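Local coordinates for DNA alpha-glucosyltransferase (Enterobacteria phage T4, PDB 1XV5), which is a phage glycosyltransferase of the GT-B clan, built around two parallel beta-sheets, and holds uridine-5'-diphosphate in a pocket, at residues W209-M215 against Y292-L297; N200-G204 against M281-M285; A69-N74 against L100-K105; L62-Y66 against N96-L100. One frame throughout, in Å; residues are numbered along the deposited sequence.

Interaction 1: W209-M215 against Y292-L297; sequences WKGFYQM and YQLSKL. With UDP (uridine-5'-diphosphate), chain C.
The turn opening helix 212-223 fits against the chain leaving strand 288-293, and G211 supplies the hollow between them. W209 and K210 finish a 3-10 segment; G211 (phi 74°, psi 30°) is the N-cap before F212. Opposite, L294 bends the chain (phi -106°, psi 34°). The backbones run antiparallel: W209 faces K296, K210 faces S295 (CA to CA 4.0 Å) and G211 faces L294. A beta carbon on G211 would strike L294 O, which instead makes a CA-H...O contact with G211 CA (3.6 Å). K296 N donates to W209 O (2.9 Å), and one water donates to K210 O and S295 OG (2.8 Å each).

At one end L297 CD2 sits over the W209 indole (chi1 p), 3.6 Å from its six-membered-ring centroid. At the other, M215 (t, p, t) curls over Y292 (chi1 m), SD 3.8 Å and CE 3.5 Å from the ring centroid: Met-aromatic and CH-pi contacts. L294 CD1 lodges against the first helical turn, 4.1 Å from Q214 CB and 4.2 Å from M215 SD.

The CA-CB bond of K210 points away, but its chain (m, m, t, t) passes S295, K210 CD lying 3.6 Å from S295 OG; K210 NZ hydrogen-bonds UDP O1B (2.9 Å) and salt-bridges E307, which also bonds S295 OG. Loops after the C-terminal ends of parallel strands line the nucleotide pocket of a GT-B domain.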
# COMPACT_ATOMS: atom_id res chain seq x y z
N TRP A 209 9.82 5.82 7.20
CA TRP A 209 9.97 6.03 5.76
C TRP A 209 8.70 6.54 5.10
O TRP A 209 8.69 6.85 3.91
CB TRP A 209 10.50 4.78 5.02
CG TRP A 209 9.71 3.51 5.10
CD1 TRP A 209 9.95 2.45 5.93
CD2 TRP A 209 8.62 3.11 4.25
NE1 TRP A 209 9.10 1.42 5.64
CE2 TRP A 209 8.27 1.79 4.61
CE3 TRP A 209 7.92 3.74 3.21
CZ2 TRP A 209 7.25 1.08 3.97
CZ3 TRP A 209 6.90 3.03 2.57
CH2 TRP A 209 6.58 1.72 2.95
N LYS A 210 7.62 6.64 5.88
CA LYS A 210 6.35 7.15 5.36
C LYS A 210 6.41 8.67 5.37
O LYS A 210 5.50 9.34 4.87
CB LYS A 210 5.18 6.66 6.21
CG LYS A 210 4.93 5.16 6.13
CD LYS A 210 4.34 4.74 4.78
CE LYS A 210 4.02 3.25 4.78
NZ LYS A 210 3.40 2.77 3.51
N GLY A 211 7.46 9.21 5.98
CA GLY A 211 7.66 10.65 6.04
C GLY A 211 6.82 11.51 6.96
O GLY A 211 6.58 12.67 6.65
N PHE A 212 6.36 10.98 8.09
CA PHE A 212 5.56 11.81 8.98
C PHE A 212 6.37 12.92 9.65
O PHE A 212 5.83 14.00 9.91
CB PHE A 212 4.80 10.96 10.03
CG PHE A 212 5.68 10.12 10.92
CD1 PHE A 212 5.93 8.79 10.61
CD2 PHE A 212 6.21 10.65 12.09
CE1 PHE A 212 6.70 7.99 11.46
CE2 PHE A 212 6.99 9.86 12.94
CZ PHE A 212 7.23 8.53 12.63
N TYR A 213 7.65 12.69 9.91
CA TYR A 213 8.45 13.74 10.53
C TYR A 213 8.55 14.95 9.61
O TYR A 213 8.57 16.09 10.06
CB TYR A 213 9.87 13.25 10.85
CG TYR A 213 9.96 12.45 12.13
CD1 TYR A 213 10.38 11.13 12.12
CD2 TYR A 213 9.61 13.03 13.35
CE1 TYR A 213 10.45 10.38 13.30
CE2 TYR A 213 9.67 12.30 14.54
CZ TYR A 213 10.10 10.97 14.50
OH TYR A 213 10.16 10.24 15.67
N GLN A 214 8.60 14.68 8.31
CA GLN A 214 8.69 15.76 7.33
C GLN A 214 7.40 16.56 7.28
O GLN A 214 7.41 17.76 6.99
CB GLN A 214 9.04 15.18 5.95
CG GLN A 214 10.51 14.76 5.83
CD GLN A 214 10.90 13.57 6.72
OE1 GLN A 214 12.02 13.50 7.22
NE2 GLN A 214 9.97 12.63 6.89
N MET A 215 6.28 15.91 7.60
CA MET A 215 4.99 16.61 7.61
C MET A 215 4.96 17.54 8.83
O MET A 215 4.52 18.69 8.73
CB MET A 215 3.84 15.60 7.69
CG MET A 215 2.47 16.21 7.43
SD MET A 215 2.28 16.83 5.73
CE MET A 215 0.91 17.96 5.93
N TYR A 292 -1.14 14.69 1.49
CA TYR A 292 0.28 14.42 1.54
C TYR A 292 0.62 12.95 1.70
O TYR A 292 0.04 12.24 2.52
CB TYR A 292 0.91 15.18 2.71
CG TYR A 292 0.82 16.68 2.59
CD1 TYR A 292 1.96 17.46 2.40
CD2 TYR A 292 -0.42 17.33 2.66
CE1 TYR A 292 1.88 18.85 2.28
CE2 TYR A 292 -0.51 18.72 2.55
CZ TYR A 292 0.64 19.47 2.36
OH TYR A 292 0.56 20.84 2.24
N GLN A 293 1.58 12.50 0.90
CA GLN A 293 2.05 11.12 0.94
C GLN A 293 3.54 11.34 0.74
O GLN A 293 4.01 11.55 -0.38
CB GLN A 293 1.45 10.30 -0.20
CG GLN A 293 1.32 8.83 0.13
CD GLN A 293 2.65 8.09 0.09
OE1 GLN A 293 3.71 8.70 0.14
NE2 GLN A 293 2.58 6.77 0.00
N LEU A 294 4.28 11.31 1.84
CA LEU A 294 5.71 11.58 1.79
C LEU A 294 6.64 10.39 1.94
O LEU A 294 7.74 10.52 2.49
CB LEU A 294 6.04 12.65 2.84
CG LEU A 294 5.16 13.91 2.76
CD1 LEU A 294 5.51 14.85 3.90
CD2 LEU A 294 5.36 14.59 1.40
N SER A 295 6.22 9.23 1.44
CA SER A 295 7.08 8.05 1.51
C SER A 295 8.38 8.34 0.78
O SER A 295 8.39 8.93 -0.31
CB SER A 295 6.37 6.84 0.91
OG SER A 295 5.35 6.39 1.78
N LYS A 296 9.48 7.92 1.38
CA LYS A 296 10.81 8.17 0.84
C LYS A 296 11.71 6.93 0.86
O LYS A 296 12.83 6.98 1.37
CB LYS A 296 11.46 9.29 1.66
CG LYS A 296 11.40 9.03 3.17
CD LYS A 296 11.35 10.32 3.96
CE LYS A 296 12.61 11.14 3.78
NZ LYS A 296 12.53 12.43 4.51
N LEU A 297 11.20 5.83 0.31
CA LEU A 297 11.96 4.59 0.26
C LEU A 297 13.26 4.78 -0.51
O LEU A 297 13.34 5.61 -1.43
CB LEU A 297 11.15 3.49 -0.42
CG LEU A 297 9.97 2.89 0.34
CD1 LEU A 297 9.16 2.01 -0.59
CD2 LEU A 297 10.48 2.10 1.54
N1 UDP C . -5.24 2.40 5.46
C2 UDP C . -6.47 2.45 6.09
N3 UDP C . -6.43 2.82 7.41
C4 UDP C . -5.31 3.14 8.15
C5 UDP C . -4.08 3.07 7.43
C6 UDP C . -4.09 2.72 6.14
O2 UDP C . -7.52 2.20 5.51
O4 UDP C . -5.44 3.45 9.34
C1' UDP C . -5.21 2.00 4.06
C2' UDP C . -4.63 3.04 3.10
O2' UDP C . -5.58 4.02 2.78
C3' UDP C . -4.23 2.14 1.94
C4' UDP C . -3.66 0.92 2.67
O4' UDP C . -4.36 0.88 3.94
O3' UDP C . -5.40 1.76 1.21
C5' UDP C . -2.17 0.97 2.92
O5' UDP C . -1.47 0.63 1.73
PA UDP C . -0.19 1.44 1.22
O1A UDP C . 0.22 0.77 -0.03
O2A UDP C . -0.52 2.89 1.19
O3A UDP C . 0.96 1.23 2.37
PB UDP C . 1.28 -0.02 3.37
O1B UDP C . 2.76 -0.06 3.54
O2B UDP C . 0.43 0.11 4.57
O3B UDP C . 0.83 -1.31 2.55
O HOH W 1 3.66 8.18 3.15

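Interaction 2: N200-G204 against M281-M285; sequences NRWIG and MLERM
R201 lays one face of its guanidinium over the aliphatic base of R284, with R201 CZ 3.8 Å from R284 CB. Its t, t, m, -86° conformation carries the group from strand to helix. The like charges of R201 NH1 and R284 NE, 4.0 Å apart, are tolerated because both residues form salt bridges with E233. No hydrogen bond joins the two segments; the remainder is van der Waals packing, mostly between apolar groups.

Strand 200-203 and helix 281-285 run nearly antiparallel, at 153° with their axes 10.3 Å apart, pairing R201 with M285 (CA to CA 6.8 Å) and I203 with M281 (8.6 Å). This is helix-on-sheet packing of a Rossmann-like domain: helix 278-286 covers one face of the parallel sheet and leads into strand 288-293, the neighbour of strand 199-203.

Methionine suits the helix side because its flexible unbranched chain can fold into the space between R201 and I203. M285 (t, p, p) brings CE to 3.4 Å from R201 O and 3.5 Å from I203 CG2. One turn earlier, where M285 N bonds M281 O at 2.7 Å, M281 (t, m, m) sets CG 3.8 Å from I203 CG2; M281 and G204 also touch the bound UDP.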
# COMPACT_ATOMS: atom_id res chain seq x y z
N ASN A 200 -4.62 20.48 5.23
CA ASN A 200 -3.52 19.71 4.66
C ASN A 200 -3.57 18.37 5.39
O ASN A 200 -3.30 18.30 6.58
CB ASN A 200 -2.20 20.44 4.92
CG ASN A 200 -2.19 21.83 4.31
OD1 ASN A 200 -2.64 22.80 4.93
ND2 ASN A 200 -1.70 21.93 3.09
N ARG A 201 -3.92 17.32 4.65
CA ARG A 201 -4.09 16.00 5.24
C ARG A 201 -3.09 14.95 4.77
O ARG A 201 -3.02 14.62 3.58
CB ARG A 201 -5.53 15.53 4.97
CG ARG A 201 -6.00 14.30 5.75
CD ARG A 201 -7.45 13.97 5.37
NE ARG A 201 -8.35 15.11 5.60
CZ ARG A 201 -8.94 15.39 6.77
NH1 ARG A 201 -8.74 14.61 7.83
NH2 ARG A 201 -9.71 16.47 6.88
N TRP A 202 -2.31 14.45 5.71
CA TRP A 202 -1.30 13.42 5.47
C TRP A 202 -1.93 12.08 5.87
O TRP A 202 -2.65 12.02 6.86
CB TRP A 202 -0.08 13.70 6.36
CG TRP A 202 1.06 12.73 6.24
CD1 TRP A 202 2.19 12.88 5.48
CD2 TRP A 202 1.20 11.48 6.93
NE1 TRP A 202 3.03 11.80 5.66
CE2 TRP A 202 2.45 10.93 6.54
CE3 TRP A 202 0.40 10.77 7.84
CZ2 TRP A 202 2.91 9.70 7.04
CZ3 TRP A 202 0.87 9.55 8.33
CH2 TRP A 202 2.11 9.03 7.93
N ILE A 203 -1.67 11.03 5.10
CA ILE A 203 -2.18 9.70 5.42
C ILE A 203 -1.07 8.65 5.34
O ILE A 203 -0.19 8.73 4.49
CB ILE A 203 -3.34 9.26 4.48
CG1 ILE A 203 -2.93 9.42 3.02
CG2 ILE A 203 -4.61 10.05 4.80
CD1 ILE A 203 -3.92 8.78 2.03
N GLY A 204 -1.12 7.68 6.25
CA GLY A 204 -0.12 6.63 6.27
C GLY A 204 -0.17 5.88 7.59
O GLY A 204 -1.25 5.61 8.12
N MET A 281 -11.88 8.09 5.38
CA MET A 281 -10.73 8.93 5.08
C MET A 281 -10.89 9.52 3.68
O MET A 281 -10.65 10.71 3.47
CB MET A 281 -9.44 8.10 5.16
CG MET A 281 -8.17 8.86 4.78
SD MET A 281 -7.92 9.05 2.99
CE MET A 281 -7.40 7.37 2.57
N LEU A 282 -11.29 8.69 2.72
CA LEU A 282 -11.48 9.18 1.35
C LEU A 282 -12.49 10.32 1.31
O LEU A 282 -12.32 11.28 0.55
CB LEU A 282 -11.94 8.03 0.43
CG LEU A 282 -10.91 6.93 0.17
CD1 LEU A 282 -11.53 5.83 -0.67
CD2 LEU A 282 -9.68 7.51 -0.54
N GLU A 283 -13.53 10.23 2.12
CA GLU A 283 -14.54 11.29 2.16
C GLU A 283 -13.90 12.57 2.72
O GLU A 283 -14.06 13.65 2.14
CB GLU A 283 -15.72 10.85 3.03
CG GLU A 283 -16.85 11.86 3.18
CD GLU A 283 -17.46 12.30 1.86
OE1 GLU A 283 -17.53 11.48 0.92
OE2 GLU A 283 -17.90 13.46 1.77
N ARG A 284 -13.17 12.44 3.82
CA ARG A 284 -12.52 13.60 4.43
C ARG A 284 -11.48 14.20 3.49
O ARG A 284 -11.37 15.43 3.37
CB ARG A 284 -11.83 13.21 5.75
CG ARG A 284 -12.78 12.92 6.91
CD ARG A 284 -12.00 12.72 8.21
NE ARG A 284 -11.22 11.49 8.23
CZ ARG A 284 -11.69 10.31 8.63
NH1 ARG A 284 -12.95 10.19 9.05
NH2 ARG A 284 -10.90 9.24 8.64
N MET A 285 -10.71 13.33 2.85
CA MET A 285 -9.65 13.77 1.94
C MET A 285 -10.21 14.48 0.71
O MET A 285 -9.63 15.46 0.24
CB MET A 285 -8.80 12.58 1.50
CG MET A 285 -7.58 12.95 0.67
SD MET A 285 -6.33 13.87 1.61
CE MET A 285 -5.57 12.53 2.58

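Interaction 3: A69-N74 against L100-K105; sequences ALKLVN and LLDNIK
The side-chain amide of N74 bridges to the backbone of N103 and K105. OD1 of N74 accepts a hydrogen bond from K105 N at 2.8 Å, and N74 ND2 gives a weak one to N103 O at 3.5 Å. Asparagine suits the place: a short chain (chi1 m, chi2 -36°) offers an acceptor and a donor at once. N74 itself follows the last turn of helix 66-73, where N74 N still bonds L70 O at 3.0 Å. I104 is no longer helical (phi -69°, psi 141°), so the chain turns away and K105 N can point to N74 OD1; I104 CA passes 3.3 Å from N74 OD1.

The two segments advance in the same direction, L70 opposite L100 (CA to CA 6.1 Å) and N74 opposite I104 (5.9 Å). L100, with chi1 between wells at -92° and chi2 t, fills the gap between the helices. Its CD2 reaches 3.4 Å from L70 CA and 3.9 Å from V73 CG2, while its CD1 meets A69 CB at 3.9 Å; small A69 allows this close approach. L70 (t, p) covers the outer side, its CD1 4.0 Å from N103 CB.

Both helices are connections of the first parallel sheet, the Rossmann-like kind found in GT-B proteins. Helix 66-73 leads to strand 78-83 and helix 91-103 leads from it, and V73 and I104 both rest on L79 of that strand.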
# COMPACT_ATOMS: atom_id res chain seq x y z
N ALA A 69 -8.92 -25.21 5.82
CA ALA A 69 -7.95 -24.44 5.03
C ALA A 69 -7.55 -25.17 3.75
O ALA A 69 -7.53 -24.57 2.67
CB ALA A 69 -6.72 -24.14 5.86
N LEU A 70 -7.25 -26.46 3.86
CA LEU A 70 -6.84 -27.25 2.71
C LEU A 70 -7.92 -27.31 1.64
O LEU A 70 -7.64 -27.14 0.45
CB LEU A 70 -6.47 -28.67 3.14
CG LEU A 70 -5.98 -29.59 2.02
CD1 LEU A 70 -4.68 -29.04 1.43
CD2 LEU A 70 -5.76 -30.99 2.57
N LYS A 71 -9.16 -27.57 2.05
CA LYS A 71 -10.26 -27.66 1.11
C LYS A 71 -10.42 -26.34 0.35
O LYS A 71 -10.69 -26.34 -0.85
CB LYS A 71 -11.56 -27.99 1.84
CG LYS A 71 -12.77 -28.13 0.92
CD LYS A 71 -14.04 -28.39 1.70
CE LYS A 71 -15.24 -28.48 0.76
NZ LYS A 71 -15.38 -27.24 -0.06
N LEU A 72 -10.24 -25.23 1.06
CA LEU A 72 -10.37 -23.91 0.45
C LEU A 72 -9.31 -23.65 -0.61
O LEU A 72 -9.64 -23.26 -1.73
CB LEU A 72 -10.29 -22.83 1.53
CG LEU A 72 -11.51 -22.67 2.45
CD1 LEU A 72 -11.18 -21.74 3.60
CD2 LEU A 72 -12.68 -22.14 1.64
N VAL A 73 -8.04 -23.86 -0.27
CA VAL A 73 -6.96 -23.61 -1.21
C VAL A 73 -6.92 -24.56 -2.40
O VAL A 73 -6.39 -24.21 -3.45
CB VAL A 73 -5.58 -23.65 -0.50
CG1 VAL A 73 -5.51 -22.54 0.54
CG2 VAL A 73 -5.36 -25.00 0.16
N ASN A 74 -7.49 -25.76 -2.25
CA ASN A 74 -7.50 -26.72 -3.35
C ASN A 74 -8.75 -26.62 -4.22
O ASN A 74 -8.92 -27.40 -5.15
CB ASN A 74 -7.38 -28.15 -2.83
CG ASN A 74 -5.96 -28.51 -2.45
OD1 ASN A 74 -5.01 -28.07 -3.10
ND2 ASN A 74 -5.80 -29.32 -1.41
N LEU A 100 0.11 -27.23 4.36
CA LEU A 100 -0.79 -26.77 3.31
C LEU A 100 -0.05 -26.67 1.99
O LEU A 100 -0.52 -27.16 0.96
CB LEU A 100 -1.37 -25.39 3.65
CG LEU A 100 -2.70 -25.32 4.39
CD1 LEU A 100 -3.05 -23.85 4.64
CD2 LEU A 100 -3.79 -25.99 3.57
N LEU A 101 1.12 -26.03 2.02
CA LEU A 101 1.94 -25.86 0.83
C LEU A 101 2.28 -27.20 0.19
O LEU A 101 2.16 -27.36 -1.02
CB LEU A 101 3.23 -25.11 1.17
CG LEU A 101 3.08 -23.67 1.67
CD1 LEU A 101 4.44 -23.13 2.06
CD2 LEU A 101 2.44 -22.81 0.59
N ASP A 102 2.69 -28.15 1.02
CA ASP A 102 3.05 -29.48 0.54
C ASP A 102 1.87 -30.26 -0.02
O ASP A 102 2.04 -31.12 -0.89
CB ASP A 102 3.69 -30.30 1.67
CG ASP A 102 5.11 -29.89 1.97
OD1 ASP A 102 5.70 -30.43 2.93
OD2 ASP A 102 5.66 -29.02 1.25
N ASN A 103 0.67 -29.97 0.46
CA ASN A 103 -0.51 -30.69 0.01
C ASN A 103 -1.43 -29.99 -0.98
O ASN A 103 -2.51 -30.49 -1.29
CB ASN A 103 -1.32 -31.17 1.21
CG ASN A 103 -0.60 -32.24 2.00
OD1 ASN A 103 0.32 -31.95 2.76
ND2 ASN A 103 -1.01 -33.49 1.81
N ILE A 104 -1.01 -28.83 -1.49
CA ILE A 104 -1.81 -28.12 -2.48
C ILE A 104 -1.74 -28.98 -3.74
O ILE A 104 -0.68 -29.52 -4.05
CB ILE A 104 -1.23 -26.74 -2.80
CG1 ILE A 104 -1.30 -25.84 -1.56
CG2 ILE A 104 -1.98 -26.11 -3.97
CD1 ILE A 104 -0.50 -24.55 -1.70
N LYS A 105 -2.85 -29.10 -4.46
CA LYS A 105 -2.85 -29.90 -5.68
C LYS A 105 -1.74 -29.43 -6.62
O LYS A 105 -1.61 -28.23 -6.89
CB LYS A 105 -4.20 -29.82 -6.38
CG LYS A 105 -5.35 -30.39 -5.55
CD LYS A 105 -6.57 -30.73 -6.39
CE LYS A 105 -7.22 -29.49 -6.98
NZ LYS A 105 -8.42 -29.85 -7.78

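Interaction 4: L62-Y66 against N96-L100; sequences LAKEY and NYKKL
A lysine ammonium stands almost squarely over a tyrosine ring: K99 NZ lies 4.3 Å from the Y66 ring centroid and only 5° off its normal, a cation-pi contact at the surface. The contact as a whole joins two connections of a Rossmann-like domain: the loop after strand 58-60 with the start of helix 66-73, and helix 91-103. K99 (t, t, m, t) reaches back along its helix to do this, while Y66 (chi1 t) projects from the first residue of its own helix, just after the N-cap E65. The ring's edge is turned to the backbone: Y66 CD2 is 3.7 Å from N96 O and Y66 CE2 3.8 Å from L100 N, two atoms (N96 O and L100 N) already joined by a helical hydrogen bond of 3.0 Å.

L62 and A63 have helix-like angles (L62 phi -57°, psi -42°), though no regular helix forms before Y66, and D42 accepts hydrogen bonds from both their amides. L62 points inward, its CD2 3.8 Å from L100 CD1 and its CD1 4.2 Å from Y97 CB, apolar branches suited to the buried side; the hydroxyl of Y97 bonds T131. N96, short enough to meet the loop backbone (chi1 m, chi2 -23°), donates from ND2 to L62 O at 2.7 Å.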
# COMPACT_ATOMS: atom_id res chain seq x y z
N LEU A 62 -5.52 -21.59 11.00
CA LEU A 62 -4.57 -22.57 10.49
C LEU A 62 -4.17 -23.61 11.53
O LEU A 62 -4.09 -24.80 11.23
CB LEU A 62 -3.32 -21.87 9.96
CG LEU A 62 -3.51 -20.94 8.76
CD1 LEU A 62 -2.17 -20.31 8.39
CD2 LEU A 62 -4.07 -21.71 7.58
N ALA A 63 -3.94 -23.16 12.75
CA ALA A 63 -3.53 -24.05 13.83
C ALA A 63 -4.59 -25.05 14.26
O ALA A 63 -4.27 -26.07 14.87
CB ALA A 63 -3.08 -23.23 15.03
N LYS A 64 -5.86 -24.78 13.94
CA LYS A 64 -6.93 -25.67 14.36
C LYS A 64 -7.94 -26.07 13.29
O LYS A 64 -8.80 -26.92 13.52
CB LYS A 64 -7.68 -25.04 15.54
CG LYS A 64 -6.77 -24.63 16.68
CD LYS A 64 -7.56 -24.00 17.80
CE LYS A 64 -6.66 -23.61 18.96
NZ LYS A 64 -7.44 -23.04 20.09
N GLU A 65 -7.83 -25.46 12.11
CA GLU A 65 -8.76 -25.77 11.03
C GLU A 65 -8.03 -26.13 9.74
O GLU A 65 -8.38 -25.65 8.66
CB GLU A 65 -9.70 -24.59 10.79
CG GLU A 65 -10.75 -24.42 11.88
CD GLU A 65 -11.55 -23.13 11.73
OE1 GLU A 65 -12.65 -23.05 12.31
OE2 GLU A 65 -11.07 -22.20 11.04
N TYR A 66 -7.01 -26.97 9.85
CA TYR A 66 -6.23 -27.38 8.69
C TYR A 66 -7.10 -27.94 7.56
O TYR A 66 -6.93 -27.57 6.40
CB TYR A 66 -5.17 -28.42 9.08
CG TYR A 66 -4.46 -29.02 7.89
CD1 TYR A 66 -4.90 -30.21 7.32
CD2 TYR A 66 -3.39 -28.35 7.29
CE1 TYR A 66 -4.29 -30.73 6.18
CE2 TYR A 66 -2.78 -28.86 6.15
CZ TYR A 66 -3.23 -30.05 5.60
OH TYR A 66 -2.63 -30.55 4.47
N ASN A 96 1.10 -26.11 10.18
CA ASN A 96 -0.03 -26.42 9.32
C ASN A 96 0.04 -25.62 8.02
O ASN A 96 -0.48 -26.05 7.00
CB ASN A 96 -1.36 -26.16 10.03
CG ASN A 96 -1.67 -27.21 11.08
OD1 ASN A 96 -1.16 -28.32 11.02
ND2 ASN A 96 -2.52 -26.86 12.04
N TYR A 97 0.68 -24.45 8.07
CA TYR A 97 0.81 -23.65 6.86
C TYR A 97 1.77 -24.37 5.91
O TYR A 97 1.52 -24.46 4.71
CB TYR A 97 1.34 -22.25 7.17
CG TYR A 97 1.67 -21.46 5.92
CD1 TYR A 97 2.99 -21.24 5.55
CD2 TYR A 97 0.66 -21.00 5.08
CE1 TYR A 97 3.30 -20.58 4.36
CE2 TYR A 97 0.96 -20.34 3.89
CZ TYR A 97 2.28 -20.13 3.53
OH TYR A 97 2.59 -19.51 2.34
N LYS A 98 2.87 -24.88 6.47
CA LYS A 98 3.84 -25.60 5.66
C LYS A 98 3.22 -26.87 5.09
O LYS A 98 3.51 -27.26 3.97
CB LYS A 98 5.08 -25.95 6.49
CG LYS A 98 5.90 -24.74 6.92
CD LYS A 98 7.19 -25.16 7.59
CE LYS A 98 8.03 -23.95 7.97
NZ LYS A 98 9.34 -24.33 8.58
N LYS A 99 2.35 -27.51 5.88
CA LYS A 99 1.69 -28.73 5.43
C LYS A 99 0.76 -28.38 4.27
O LYS A 99 0.63 -29.15 3.31
CB LYS A 99 0.87 -29.37 6.56
CG LYS A 99 0.38 -30.76 6.20
CD LYS A 99 -0.71 -31.27 7.13
CE LYS A 99 -0.27 -31.38 8.57
NZ LYS A 99 -1.40 -31.87 9.41
N LEU A 100 0.11 -27.23 4.36
CA LEU A 100 -0.79 -26.77 3.31
C LEU A 100 -0.05 -26.67 1.99
O LEU A 100 -0.52 -27.16 0.96
CB LEU A 100 -1.37 -25.39 3.65
CG LEU A 100 -2.70 -25.32 4.39
CD1 LEU A 100 -3.05 -23.85 4.64
CD2 LEU A 100 -3.79 -25.99 3.57

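Overall arrangement
From the N terminus, segments 62-66 and 69-74 come first; helix 91-103 then returns to close interaction 4 and, immediately after, interaction 3. The two loops therefore cross, sharing L100, and bind consecutive connections of the first parallel sheet. The same pattern recurs further on: 200-204 and 209-215 open in turn, and 281-285 and 292-297 close interactions 2 and 1 in that order. These also cross, and they meet within the second sheet, where Y292 N probably hydrogen-bonds R201 O at 2.8 Å. The two pairs lie on opposite sides of the chain's centre, with centres 38 to 40 Å apart; interactions 1 and 2 include residues of the UDP pocket.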